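PDB 3FHD: ORF 37 from Human herpesvirus 8 type M, which cleaves DNA as an endo- and exonuclease of the PD-(D/E)XK superfamily, processing branched viral DNA intermediates into packageable unit-length genomes. Local coordinates for residues N107-V110 / D111-G115; R137-I140 / C141-E145. All blocks are in the same frame, centred on the assembly; numbering follows the deposited sequence.

Contact 1 (N107-V110 / D111-G115); sequences NFFV and DRVFG
F109 O is gripped twice near the end of helix 104-113, accepting from both V113 N and F114 N. V113 N reaches it in the ordinary i to i+4 way, at 2.9 Å and with a bent N-H···O angle of 141°, while F114 N comes in nearly along the C=O axis at 2.8 Å. The two donors just before are each taken by a single carbonyl: D111 N by N107 O at 2.9 Å, R112 N by F108 O at 2.8 Å. The change from an i+4 to an i+5 donor marks a widened, pi-type turn, a common way for an alpha helix to unwind, and here the chain passes on to G115, whose positive phi suits glycine. Beyond the turn, V110 is joined to G116 by a backbone hydrogen bond. OD2 of D111 lies 3.0 Å from N107 O, a pair of acceptors whose proximity is probably unfavourable if the carboxylate is charged. F114 lays one face over F109 O, with F109 CB above the same ring, and the planes of F109 and F114 meet obliquely at 35°. Farther back, F108 has its CG anti to the backbone N (chi1 -173°), which swings the ring toward R112 and offers a face to the aliphatic start of that side chain, where CB sits 3.9 Å from the ring centroid in a CH-pi contact. Y90 meets both F109 and F114 edge-to-face.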
ATOM      1  N   ASN A 107      -1.142  -1.312  26.265  1.00 18.48           N
ATOM      2  CA  ASN A 107      -2.200  -1.433  27.266  1.00 18.36           C
ATOM      3  C   ASN A 107      -3.092  -2.625  26.990  1.00 18.01           C
ATOM      4  O   ASN A 107      -3.453  -3.337  27.913  1.00 17.09           O
ATOM      5  CB  ASN A 107      -3.060  -0.174  27.330  1.00 18.93           C
ATOM      6  CG  ASN A 107      -2.356   0.977  28.033  1.00 19.83           C
ATOM      7  OD1 ASN A 107      -1.400   0.772  28.768  1.00 22.67           O
ATOM      8  ND2 ASN A 107      -2.837   2.196  27.803  1.00 21.29           N
ATOM      9  N   PHE A 108      -3.438  -2.821  25.716  1.00 17.28           N
ATOM     10  CA  PHE A 108      -4.310  -3.930  25.307  1.00 18.18           C
ATOM     11  C   PHE A 108      -3.698  -5.316  25.560  1.00 17.63           C
ATOM     12  O   PHE A 108      -4.382  -6.204  26.085  1.00 18.69           O
ATOM     13  CB  PHE A 108      -4.749  -3.808  23.845  1.00 18.15           C
ATOM     14  CG  PHE A 108      -5.789  -4.853  23.430  1.00 19.20           C
ATOM     15  CD1 PHE A 108      -7.158  -4.636  23.668  1.00 21.47           C
ATOM     16  CD2 PHE A 108      -5.397  -6.045  22.820  1.00 20.51           C
ATOM     17  CE1 PHE A 108      -8.117  -5.600  23.297  1.00 21.94           C
ATOM     18  CE2 PHE A 108      -6.340  -7.016  22.454  1.00 20.56           C
ATOM     19  CZ  PHE A 108      -7.705  -6.794  22.685  1.00 20.56           C
ATOM     20  N   PHE A 109      -2.431  -5.504  25.183  1.00 16.50           N
ATOM     21  CA  PHE A 109      -1.728  -6.735  25.481  1.00 15.65           C
ATOM     22  C   PHE A 109      -1.767  -6.998  26.965  1.00 16.84           C
ATOM     23  O   PHE A 109      -2.229  -8.049  27.411  1.00 16.44           O
ATOM     24  CB  PHE A 109      -0.250  -6.646  25.056  1.00 15.54           C
ATOM     25  CG  PHE A 109       0.008  -7.002  23.605  1.00 14.82           C
ATOM     26  CD1 PHE A 109      -0.048  -8.329  23.172  1.00 15.45           C
ATOM     27  CD2 PHE A 109       0.351  -5.996  22.677  1.00 13.21           C
ATOM     28  CE1 PHE A 109       0.206  -8.632  21.817  1.00 16.73           C
ATOM     29  CE2 PHE A 109       0.618  -6.293  21.336  1.00 15.48           C
ATOM     30  CZ  PHE A 109       0.548  -7.593  20.904  1.00 15.18           C
ATOM     31  N   VAL A 110      -1.277  -6.038  27.740  1.00 16.96           N
ATOM     32  CA  VAL A 110      -1.210  -6.224  29.197  1.00 18.23           C
ATOM     33  C   VAL A 110      -2.588  -6.547  29.811  1.00 19.14           C
ATOM     34  O   VAL A 110      -2.732  -7.526  30.562  1.00 19.73           O
ATOM     35  CB  VAL A 110      -0.480  -5.051  29.894  1.00 18.19           C
ATOM     36  CG1 VAL A 110      -0.590  -5.142  31.431  1.00 17.87           C
ATOM     37  CG2 VAL A 110       0.988  -5.022  29.482  1.00 19.08           C
ATOM     38  N   ASP A 111      -3.609  -5.767  29.469  1.00 20.47           N
ATOM     39  CA  ASP A 111      -4.933  -5.967  30.059  1.00 21.90           C
ATOM     40  C   ASP A 111      -5.748  -7.160  29.525  1.00 21.67           C
ATOM     41  O   ASP A 111      -6.445  -7.823  30.294  1.00 21.20           O
ATOM     42  CB  ASP A 111      -5.778  -4.704  29.920  1.00 23.07           C
ATOM     43  CG  ASP A 111      -5.201  -3.515  30.677  1.00 27.42           C
ATOM     44  OD1 ASP A 111      -4.691  -3.692  31.805  1.00 33.52           O
ATOM     45  OD2 ASP A 111      -5.280  -2.388  30.142  1.00 33.50           O
ATOM     46  N   ARG A 112      -5.709  -7.405  28.217  1.00 21.66           N
ATOM     47  CA  ARG A 112      -6.625  -8.365  27.600  1.00 21.77           C
ATOM     48  C   ARG A 112      -5.935  -9.660  27.179  1.00 21.12           C
ATOM     49  O   ARG A 112      -6.589 -10.681  26.989  1.00 21.35           O
ATOM     50  CB  ARG A 112      -7.315  -7.751  26.375  1.00 22.17           C
ATOM     51  CG  ARG A 112      -8.216  -6.536  26.665  1.00 26.21           C
ATOM     52  CD  ARG A 112      -9.374  -6.937  27.578  1.00 30.76           C
ATOM     53  NE  ARG A 112      -9.829  -5.823  28.402  1.00 35.26           N
ATOM     54  CZ  ARG A 112     -10.661  -5.952  29.432  1.00 38.14           C
ATOM     55  NH1 ARG A 112     -11.034  -4.873  30.115  1.00 40.61           N
ATOM     56  NH2 ARG A 112     -11.131  -7.155  29.779  1.00 37.68           N
ATOM     57  N   VAL A 113      -4.627  -9.610  26.993  1.00 20.27           N
ATOM     58  CA  VAL A 113      -3.901 -10.784  26.497  1.00 19.35           C
ATOM     59  C   VAL A 113      -3.088 -11.425  27.630  1.00 18.90           C
ATOM     60  O   VAL A 113      -2.938 -12.642  27.650  1.00 18.31           O
ATOM     61  CB  VAL A 113      -3.007 -10.449  25.243  1.00 20.22           C
ATOM     62  CG1 VAL A 113      -2.223 -11.690  24.710  1.00 18.69           C
ATOM     63  CG2 VAL A 113      -3.833  -9.825  24.108  1.00 18.46           C
ATOM     64  N   PHE A 114      -2.564 -10.605  28.548  1.00 18.03           N
ATOM     65  CA  PHE A 114      -1.607 -11.082  29.569  1.00 18.64           C
ATOM     66  C   PHE A 114      -2.248 -11.227  30.946  1.00 18.30           C
ATOM     67  O   PHE A 114      -1.539 -11.415  31.931  1.00 18.95           O
ATOM     68  CB  PHE A 114      -0.384 -10.153  29.719  1.00 17.96           C
ATOM     69  CG  PHE A 114       0.450  -9.969  28.470  1.00 18.24           C
ATOM     70  CD1 PHE A 114       0.342 -10.821  27.365  1.00 16.05           C
ATOM     71  CD2 PHE A 114       1.428  -8.962  28.450  1.00 17.85           C
ATOM     72  CE1 PHE A 114       1.142 -10.626  26.223  1.00 18.28           C
ATOM     73  CE2 PHE A 114       2.246  -8.761  27.315  1.00 17.92           C
ATOM     74  CZ  PHE A 114       2.104  -9.579  26.208  1.00 18.14           C
ATOM     75  N   GLY A 115      -3.569 -11.109  31.023  1.00 18.33           N
ATOM     76  CA  GLY A 115      -4.284 -11.243  32.286  1.00 19.66           C
ATOM     77  C   GLY A 115      -3.999 -10.139  33.287  1.00 20.16           C
ATOM     78  O   GLY A 115      -4.262 -10.307  34.461  1.00 20.57           O
TER

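Contact 2 (R137-I140 / C141-E145); sequences RHHI and CCLVE
C142 turns its sulfur onto a face of the H138 imidazole, one helical turn back in helix 134-147. SG lies 3.9 Å from the ring centroid and 29° off its normal, displaced toward NE2, which it approaches to 3.5 Å. Different first torsions set up this sulfur-aromatic pair: H138 stretches its CG anti to the backbone N (chi1 -179°), so that the ring, while projecting outward from the helix, leans toward the next turn, whereas C142 keeps SG beside its own backbone N. H139 and L143 repeat the i to i+4 spacing with different geometry. Here the leucine methyl CD1 meets the NE2 and CD2 side of the imidazole at an oblique angle, 3.5 Å from NE2. On another flank I140 and V144 touch more loosely through their CG2 methyls, 4.4 Å apart. Beneath these pairs runs regular alpha-helical bonding, with C141 N to R137 O at 2.9 Å and V144 N to I140 O at 2.9 Å. The helix is packed on several sides: Y409 of helix 394-412 puts its ring edge-to-face with that of H138, and M86 of helix 83-100 touches C141. R137 is buried and hydrogen-bonds through NE to P233 O and through NH2 to Q234 OE1. The chemistry is thus that of a polarisable sulfur over an imidazole face within a buried helix, an interaction whose strength probably depends on the charge of the imidazole.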
ATOM      1  N   ARG A 137      -6.190 -10.437  17.722  1.00 15.22           N
ATOM      2  CA  ARG A 137      -5.112 -10.108  16.810  1.00 15.28           C
ATOM      3  C   ARG A 137      -5.575  -8.966  15.895  1.00 14.97           C
ATOM      4  O   ARG A 137      -4.839  -8.006  15.641  1.00 15.45           O
ATOM      5  CB  ARG A 137      -4.687 -11.341  16.009  1.00 15.30           C
ATOM      6  CG  ARG A 137      -3.923 -12.382  16.839  1.00 16.00           C
ATOM      7  CD  ARG A 137      -3.174 -13.415  15.949  1.00 17.05           C
ATOM      8  NE  ARG A 137      -4.091 -14.169  15.090  1.00 19.13           N
ATOM      9  CZ  ARG A 137      -4.809 -15.227  15.442  1.00 24.19           C
ATOM     10  NH1 ARG A 137      -4.752 -15.727  16.676  1.00 22.98           N
ATOM     11  NH2 ARG A 137      -5.599 -15.797  14.536  1.00 26.16           N
ATOM     12  N   HIS A 138      -6.802  -9.079  15.413  1.00 14.81           N
ATOM     13  CA  HIS A 138      -7.435  -8.028  14.612  1.00 15.70           C
ATOM     14  C   HIS A 138      -7.432  -6.682  15.337  1.00 14.95           C
ATOM     15  O   HIS A 138      -7.096  -5.620  14.748  1.00 12.95           O
ATOM     16  CB  HIS A 138      -8.876  -8.419  14.264  1.00 15.59           C
ATOM     17  CG  HIS A 138      -9.590  -7.399  13.423  1.00 18.92           C
ATOM     18  ND1 HIS A 138     -10.849  -6.936  13.726  1.00 21.12           N
ATOM     19  CD2 HIS A 138      -9.214  -6.751  12.297  1.00 21.79           C
ATOM     20  CE1 HIS A 138     -11.217  -6.041  12.827  1.00 22.07           C
ATOM     21  NE2 HIS A 138     -10.242  -5.912  11.950  1.00 20.66           N
ATOM     22  N   HIS A 139      -7.817  -6.712  16.607  1.00 15.15           N
ATOM     23  CA  HIS A 139      -7.813  -5.492  17.407  1.00 16.31           C
ATOM     24  C   HIS A 139      -6.405  -4.869  17.531  1.00 15.95           C
ATOM     25  O   HIS A 139      -6.256  -3.669  17.302  1.00 15.21           O
ATOM     26  CB  HIS A 139      -8.455  -5.699  18.783  1.00 17.09           C
ATOM     27  CG  HIS A 139      -8.568  -4.431  19.559  1.00 20.93           C
ATOM     28  ND1 HIS A 139      -9.650  -3.588  19.451  1.00 27.07           N
ATOM     29  CD2 HIS A 139      -7.722  -3.844  20.437  1.00 23.67           C
ATOM     30  CE1 HIS A 139      -9.484  -2.552  20.255  1.00 26.73           C
ATOM     31  NE2 HIS A 139      -8.313  -2.677  20.851  1.00 27.58           N
ATOM     32  N   ILE A 140      -5.392  -5.680  17.821  1.00 16.03           N
ATOM     33  CA  ILE A 140      -4.004  -5.211  17.842  1.00 15.33           C
ATOM     34  C   ILE A 140      -3.567  -4.565  16.496  1.00 15.71           C
ATOM     35  O   ILE A 140      -2.998  -3.454  16.448  1.00 14.22           O
ATOM     36  CB  ILE A 140      -3.030  -6.338  18.317  1.00 16.82           C
ATOM     37  CG1 ILE A 140      -3.199  -6.663  19.840  1.00 17.68           C
ATOM     38  CG2 ILE A 140      -1.578  -6.015  17.930  1.00 17.26           C
ATOM     39  CD1 ILE A 140      -2.900  -5.519  20.759  1.00 21.46           C
ATOM     40  N   CYS A 141      -3.848  -5.250  15.392  1.00 16.47           N
ATOM     41  CA  CYS A 141      -3.466  -4.751  14.077  1.00 16.33           C
ATOM     42  C   CYS A 141      -4.133  -3.413  13.738  1.00 16.77           C
ATOM     43  O   CYS A 141      -3.509  -2.507  13.134  1.00 16.52           O
ATOM     44  CB  CYS A 141      -3.754  -5.826  13.033  1.00 16.55           C
ATOM     45  SG  CYS A 141      -2.657  -7.267  13.206  1.00 21.03           S
ATOM     46  N   CYS A 142      -5.381  -3.269  14.164  1.00 15.60           N
ATOM     47  CA  CYS A 142      -6.114  -2.013  14.017  1.00 16.02           C
ATOM     48  C   CYS A 142      -5.495  -0.890  14.850  1.00 16.41           C
ATOM     49  O   CYS A 142      -5.458   0.265  14.402  1.00 17.66           O
ATOM     50  CB  CYS A 142      -7.577  -2.190  14.414  1.00 16.53           C
ATOM     51  SG  CYS A 142      -8.530  -3.099  13.174  1.00 19.59           S
ATOM     52  N   LEU A 143      -5.041  -1.219  16.057  1.00 14.38           N
ATOM     53  CA  LEU A 143      -4.417  -0.204  16.919  1.00 14.36           C
ATOM     54  C   LEU A 143      -3.070   0.249  16.361  1.00 13.74           C
ATOM     55  O   LEU A 143      -2.751   1.442  16.400  1.00 13.59           O
ATOM     56  CB  LEU A 143      -4.266  -0.743  18.349  1.00 13.60           C
ATOM     57  CG  LEU A 143      -5.513  -0.806  19.249  1.00 16.68           C
ATOM     58  CD1 LEU A 143      -5.036  -1.440  20.548  1.00 17.48           C
ATOM     59  CD2 LEU A 143      -6.232   0.553  19.517  1.00 18.49           C
ATOM     60  N   VAL A 144      -2.318  -0.700  15.816  1.00 14.57           N
ATOM     61  CA  VAL A 144      -1.036  -0.431  15.128  1.00 15.94           C
ATOM     62  C   VAL A 144      -1.213   0.468  13.880  1.00 16.52           C
ATOM     63  O   VAL A 144      -0.421   1.413  13.662  1.00 14.65           O
ATOM     64  CB  VAL A 144      -0.267  -1.743  14.810  1.00 15.81           C
ATOM     65  CG1 VAL A 144       0.928  -1.458  13.883  1.00 16.00           C
ATOM     66  CG2 VAL A 144       0.189  -2.413  16.157  1.00 17.45           C
ATOM     67  N   GLU A 145      -2.227   0.159  13.074  1.00 16.34           N
ATOM     68  CA  GLU A 145      -2.619   1.014  11.954  1.00 17.77           C
ATOM     69  C   GLU A 145      -2.861   2.452  12.383  1.00 17.27           C
ATOM     70  O   GLU A 145      -2.311   3.380  11.774  1.00 16.64           O
ATOM     71  CB  GLU A 145      -3.870   0.440  11.205  1.00 18.80           C
ATOM     72  CG  GLU A 145      -4.247   1.254   9.939  1.00 21.20           C
ATOM     73  CD  GLU A 145      -5.131   2.495  10.215  1.00 21.70           C
ATOM     74  OE1 GLU A 145      -5.962   2.476  11.151  1.00 22.10           O
ATOM     75  OE2 GLU A 145      -4.995   3.510   9.485  1.00 22.45           O
TER

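Contact 1 closes before contact 2 opens, and their centres lie about 13 Å apart. The first lies at the C-terminal part of helix 104-113 and the second spans most of helix 134-147, with helix 122-130 between them in sequence. The two helices pack directly: F108 CD2 comes within 3.3 Å of I140 CD1, F108 CD1 within 3.4 Å of H139 CD2, and F109 also rests on I140. Contact 1 lies farther out, about 29 Å from the chain centre to its own centre against about 17 Å for contact 2. F108 and F109 thereby join the two helices in a helical part of the nuclease chain, away from the magnesium site formed by D243, E266 and I267.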